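Local coordinates for nitroreductase family protein (PDB 3G14) that probably works as an oxidoreductase of the nitroreductase family, whose relatives typically use FMN to reduce their substrates, at residues B[55-67]-B[125-137]. Residues are numbered along the deposited sequence; the frame is centred on the assembly and turned at random.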
loop_
_atom_site.group_PDB
_atom_site.type_symbol
_atom_site.label_atom_id
_atom_site.label_comp_id
_atom_site.label_asym_id
_atom_site.label_seq_id
_atom_site.Cartn_x
_atom_site.Cartn_y
_atom_site.Cartn_z
ATOM N N LYS B 55 5.923 6.021 -27.990
ATOM C CA LYS B 55 6.353 7.411 -27.910
ATOM C C LYS B 55 6.201 7.915 -26.461
ATOM O O LYS B 55 7.076 8.638 -25.931
ATOM C CB LYS B 55 5.535 8.264 -28.905
ATOM C CG LYS B 55 5.921 9.735 -28.984
ATOM C CD LYS B 55 5.322 10.581 -27.853
ATOM C CE LYS B 55 5.657 12.097 -27.977
ATOM N NZ LYS B 55 5.216 12.840 -26.737
ATOM N N LEU B 56 5.093 7.529 -25.817
ATOM C CA LEU B 56 4.842 7.909 -24.420
ATOM C C LEU B 56 5.780 7.170 -23.434
ATOM O O LEU B 56 6.220 7.735 -22.422
ATOM C CB LEU B 56 3.351 7.725 -24.065
ATOM C CG LEU B 56 2.373 8.527 -24.949
ATOM C CD1 LEU B 56 0.897 8.269 -24.544
ATOM C CD2 LEU B 56 2.706 10.024 -24.918
ATOM N N LYS B 57 6.100 5.912 -23.721
ATOM C CA LYS B 57 7.099 5.184 -22.902
ATOM C C LYS B 57 8.421 5.905 -22.916
ATOM O O LYS B 57 9.104 6.026 -21.887
ATOM C CB LYS B 57 7.304 3.761 -23.428
ATOM C CG LYS B 57 6.113 2.866 -23.265
ATOM C CD LYS B 57 6.451 1.498 -23.805
ATOM C CE LYS B 57 5.265 0.710 -24.080
ATOM N NZ LYS B 57 5.651 -0.508 -24.818
ATOM N N LEU B 58 8.801 6.361 -24.109
ATOM C CA LEU B 58 10.039 7.110 -24.287
ATOM C C LEU B 58 9.989 8.401 -23.452
ATOM O O LEU B 58 10.940 8.715 -22.752
ATOM C CB LEU B 58 10.319 7.379 -25.785
ATOM C CG LEU B 58 11.516 8.275 -26.136
ATOM C CD1 LEU B 58 12.793 7.703 -25.504
ATOM C CD2 LEU B 58 11.688 8.459 -27.658
ATOM N N ASP B 59 8.866 9.116 -23.492
ATOM C CA ASP B 59 8.695 10.331 -22.659
ATOM C C ASP B 59 8.859 10.001 -21.170
ATOM O O ASP B 59 9.539 10.721 -20.427
ATOM C CB ASP B 59 7.297 10.943 -22.820
ATOM C CG ASP B 59 7.071 11.629 -24.168
ATOM O OD1 ASP B 59 8.037 12.052 -24.834
ATOM O OD2 ASP B 59 5.882 11.730 -24.540
ATOM N N ILE B 60 8.233 8.901 -20.742
ATOM C CA ILE B 60 8.323 8.494 -19.326
ATOM C C ILE B 60 9.755 8.111 -18.973
ATOM O O ILE B 60 10.305 8.546 -17.944
ATOM C CB ILE B 60 7.338 7.363 -18.965
ATOM C CG1 ILE B 60 5.882 7.842 -19.134
ATOM C CG2 ILE B 60 7.601 6.866 -17.550
ATOM C CD1 ILE B 60 4.894 6.725 -19.075
ATOM N N ALA B 61 10.392 7.313 -19.838
ATOM C CA ALA B 61 11.801 6.901 -19.657
ATOM C C ALA B 61 12.717 8.104 -19.470
ATOM O O ALA B 61 13.579 8.105 -18.582
ATOM C CB ALA B 61 12.268 6.072 -20.870
ATOM N N ASN B 62 12.537 9.123 -20.307
ATOM C CA ASN B 62 13.330 10.329 -20.194
ATOM C C ASN B 62 13.097 11.136 -18.909
ATOM O O ASN B 62 13.987 11.874 -18.484
ATOM C CB ASN B 62 13.163 11.223 -21.403
ATOM C CG ASN B 62 13.826 10.638 -22.676
ATOM O OD1 ASN B 62 14.860 9.948 -22.603
ATOM N ND2 ASN B 62 13.240 10.953 -23.838
ATOM N N ALA B 63 11.904 11.024 -18.324
ATOM C CA ALA B 63 11.516 11.766 -17.098
ATOM C C ALA B 63 12.028 11.135 -15.788
ATOM O O ALA B 63 12.100 11.800 -14.775
ATOM C CB ALA B 63 9.974 11.916 -17.043
ATOM N N ILE B 64 12.317 9.852 -15.809
ATOM C CA ILE B 64 12.782 9.133 -14.645
ATOM C C ILE B 64 14.149 9.653 -14.148
ATOM O O ILE B 64 15.041 9.949 -14.947
ATOM C CB ILE B 64 12.734 7.593 -14.888
ATOM C CG1 ILE B 64 11.301 7.135 -15.039
ATOM C CG2 ILE B 64 13.426 6.866 -13.741
ATOM C CD1 ILE B 64 11.122 5.686 -15.545
ATOM N N GLU B 65 14.245 9.879 -12.841
ATOM C CA GLU B 65 15.415 10.503 -12.217
ATOM C C GLU B 65 16.144 9.561 -11.247
ATOM O O GLU B 65 16.175 9.795 -10.058
ATOM C CB GLU B 65 14.992 11.779 -11.517
ATOM C CG GLU B 65 14.569 12.873 -12.490
ATOM C CD GLU B 65 13.933 14.090 -11.832
ATOM O OE1 GLU B 65 13.439 14.003 -10.674
ATOM O OE2 GLU B 65 13.910 15.126 -12.527
ATOM N N ASN B 66 16.667 8.467 -11.761
ATOM C CA ASN B 66 17.363 7.473 -10.956
ATOM C C ASN B 66 18.834 7.597 -11.231
ATOM O O ASN B 66 19.242 8.181 -12.228
ATOM C CB ASN B 66 16.865 6.036 -11.270
ATOM C CG ASN B 66 15.523 5.697 -10.641
ATOM O OD1 ASN B 66 14.816 6.531 -9.996
ATOM N ND2 ASN B 66 15.151 4.448 -10.787
ATOM N N LYS B 67 19.654 7.028 -10.359
ATOM C CA LYS B 67 21.098 7.036 -10.540
ATOM C C LYS B 67 21.479 6.199 -11.754
ATOM O O LYS B 67 22.393 6.566 -12.493
ATOM C CB LYS B 67 21.767 6.467 -9.268
ATOM C CG LYS B 67 23.078 7.061 -8.896
ATOM C CD LYS B 67 23.571 6.439 -7.594
ATOM C CE LYS B 67 22.828 6.954 -6.342
ATOM N NZ LYS B 67 23.613 6.591 -5.102
ATOM N N ILE B 125 8.349 2.668 -9.315
ATOM C CA ILE B 125 9.161 3.865 -9.671
ATOM C C ILE B 125 8.472 5.129 -9.178
ATOM O O ILE B 125 7.344 5.442 -9.608
ATOM C CB ILE B 125 9.383 3.939 -11.224
ATOM C CG1 ILE B 125 10.063 2.665 -11.769
ATOM C CG2 ILE B 125 10.109 5.285 -11.624
ATOM C CD1 ILE B 125 9.899 2.428 -13.295
ATOM N N ALA B 126 9.147 5.888 -8.301
ATOM C CA ALA B 126 8.574 7.044 -7.645
ATOM C C ALA B 126 9.347 8.343 -7.930
ATOM O O ALA B 126 8.846 9.426 -7.611
ATOM C CB ALA B 126 8.522 6.835 -6.154
ATOM N N ALA B 127 10.551 8.219 -8.503
ATOM C CA ALA B 127 11.451 9.382 -8.745
ATOM C C ALA B 127 11.469 9.782 -10.223
ATOM O O ALA B 127 12.004 9.067 -11.066
ATOM C CB ALA B 127 12.879 9.062 -8.295
ATOM N N PHE B 128 10.884 10.940 -10.520
ATOM C CA PHE B 128 10.752 11.409 -11.890
ATOM C C PHE B 128 10.470 12.896 -11.876
ATOM O O PHE B 128 10.043 13.466 -10.856
ATOM C CB PHE B 128 9.652 10.662 -12.671
ATOM C CG PHE B 128 8.430 10.293 -11.836
ATOM C CD1 PHE B 128 7.556 11.274 -11.364
ATOM C CD2 PHE B 128 8.171 8.966 -11.539
ATOM C CE1 PHE B 128 6.433 10.928 -10.585
ATOM C CE2 PHE B 128 7.068 8.601 -10.771
ATOM C CZ PHE B 128 6.198 9.584 -10.301
ATOM N N ASN B 129 10.753 13.513 -13.002
ATOM C CA ASN B 129 10.285 14.871 -13.319
ATOM C C ASN B 129 8.775 14.778 -13.573
ATOM O O ASN B 129 8.299 14.385 -14.644
ATOM C CB ASN B 129 11.012 15.420 -14.513
ATOM C CG ASN B 129 10.605 16.850 -14.857
ATOM O OD1 ASN B 129 9.467 17.278 -14.634
ATOM N ND2 ASN B 129 11.548 17.600 -15.385
ATOM N N GLU B 130 8.026 15.091 -12.528
ATOM C CA GLU B 130 6.599 14.943 -12.573
ATOM C C GLU B 130 5.954 15.820 -13.664
ATOM O O GLU B 130 4.980 15.417 -14.293
ATOM C CB GLU B 130 6.037 15.315 -11.197
ATOM C CG GLU B 130 4.564 15.123 -11.067
ATOM C CD GLU B 130 4.069 15.340 -9.643
ATOM O OE1 GLU B 130 4.845 15.799 -8.783
ATOM O OE2 GLU B 130 2.883 15.095 -9.402
ATOM N N ASN B 131 6.474 17.038 -13.861
ATOM C CA ASN B 131 5.899 17.920 -14.864
ATOM C C ASN B 131 5.979 17.324 -16.251
ATOM O O ASN B 131 5.045 17.468 -17.067
ATOM C CB ASN B 131 6.610 19.267 -14.859
ATOM C CG ASN B 131 6.269 20.105 -13.646
ATOM O OD1 ASN B 131 5.229 19.930 -13.004
ATOM N ND2 ASN B 131 7.123 21.059 -13.360
ATOM N N LYS B 132 7.100 16.660 -16.519
ATOM C CA LYS B 132 7.301 16.032 -17.804
ATOM C C LYS B 132 6.331 14.887 -18.002
ATOM O O LYS B 132 5.834 14.707 -19.126
ATOM C CB LYS B 132 8.761 15.593 -18.020
ATOM C CG LYS B 132 9.663 16.775 -18.404
ATOM C CD LYS B 132 9.415 17.216 -19.862
ATOM C CE LYS B 132 9.617 18.721 -20.103
ATOM N NZ LYS B 132 9.317 19.096 -21.549
ATOM N N ILE B 133 6.042 14.127 -16.954
ATOM C CA ILE B 133 5.057 13.042 -17.107
ATOM C C ILE B 133 3.643 13.621 -17.297
ATOM O O ILE B 133 2.859 13.150 -18.132
ATOM C CB ILE B 133 5.105 12.015 -15.961
ATOM C CG1 ILE B 133 6.455 11.249 -16.035
ATOM C CG2 ILE B 133 3.861 11.041 -16.063
ATOM C CD1 ILE B 133 6.694 10.240 -14.936
ATOM N N LYS B 134 3.327 14.707 -16.588
ATOM C CA LYS B 134 2.028 15.348 -16.788
ATOM C C LYS B 134 1.861 15.881 -18.196
ATOM O O LYS B 134 0.779 15.776 -18.774
ATOM C CB LYS B 134 1.832 16.488 -15.813
ATOM C CG LYS B 134 1.630 16.037 -14.381
ATOM C CD LYS B 134 1.615 17.293 -13.524
ATOM C CE LYS B 134 1.134 17.051 -12.119
ATOM N NZ LYS B 134 1.269 18.285 -11.283
ATOM N N GLU B 135 2.921 16.475 -18.743
ATOM C CA GLU B 135 2.900 16.947 -20.124
ATOM C C GLU B 135 2.731 15.800 -21.138
ATOM O O GLU B 135 1.984 15.929 -22.106
ATOM C CB GLU B 135 4.158 17.781 -20.421
ATOM C CG GLU B 135 4.178 19.101 -19.649
ATOM C CD GLU B 135 5.523 19.848 -19.692
ATOM O OE1 GLU B 135 6.418 19.441 -20.446
ATOM O OE2 GLU B 135 5.665 20.861 -18.962
ATOM N N ALA B 136 3.418 14.682 -20.916
ATOM C CA ALA B 136 3.308 13.529 -21.804
ATOM C C ALA B 136 1.905 12.933 -21.835
ATOM O O ALA B 136 1.393 12.620 -22.925
ATOM C CB ALA B 136 4.283 12.470 -21.426
ATOM N N LEU B 137 1.314 12.771 -20.640
ATOM C CA LEU B 137 0.046 12.052 -20.465
ATOM C C LEU B 137 -1.181 12.978 -20.376
ATOM O O LEU B 137 -2.298 12.510 -20.179
ATOM C CB LEU B 137 0.144 11.132 -19.257
ATOM C CG LEU B 137 1.377 10.192 -19.225
ATOM C CD1 LEU B 137 1.349 9.165 -18.072
ATOM C CD2 LEU B 137 1.524 9.481 -20.555
HETATM O O HOH W 1 2.107 13.642 -25.371
HETATM O O HOH W 2 12.256 5.659 -8.477
#
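Glu65 swings its CG away from its own carbonyl carbon (chi1 -69°) and runs extended, which lays its carboxylate alongside the Phe128-Asn129 peptide, CD 3.4 Å from Asn129 N. Asn129 sets its CG opposite the backbone N (chi1 -178°), placing the amide where OD1, as N-cap of helix 130-137, accepts from Lys132 N above the amide plane. Two backbone bonds join the segments where helix 55-63 ends: Asn129 N gives to Ala63 O at 2.8 Å, and Glu65 N to Ala127 O at 3.0 Å, almost straight at the hydrogen (179°) though above the carbonyl plane. They flank Ile64 and Phe128, a single beta bridge. A water also links Asn66 OD1 to Ala127 N.

From there the two helices run antiparallel, axes 9.0 Å apart. Small residues facing across suit this spacing: Ala63 CB sits 3.7 Å from Ile133 CG1, and Ala136 CB 3.7 Å from Asp59 CB. Deeper in, Ile60 meets Ile133 and Leu137; Val51 lies under Ile60 and Leu137, Leu148 under Ile133. Phe128 O also accepts from Ser95 OG of the second subunit. Mainly apolar contacts thus join the helices, while main-chain bonds and the Asn129 cap hold the turn beside the dimer interface.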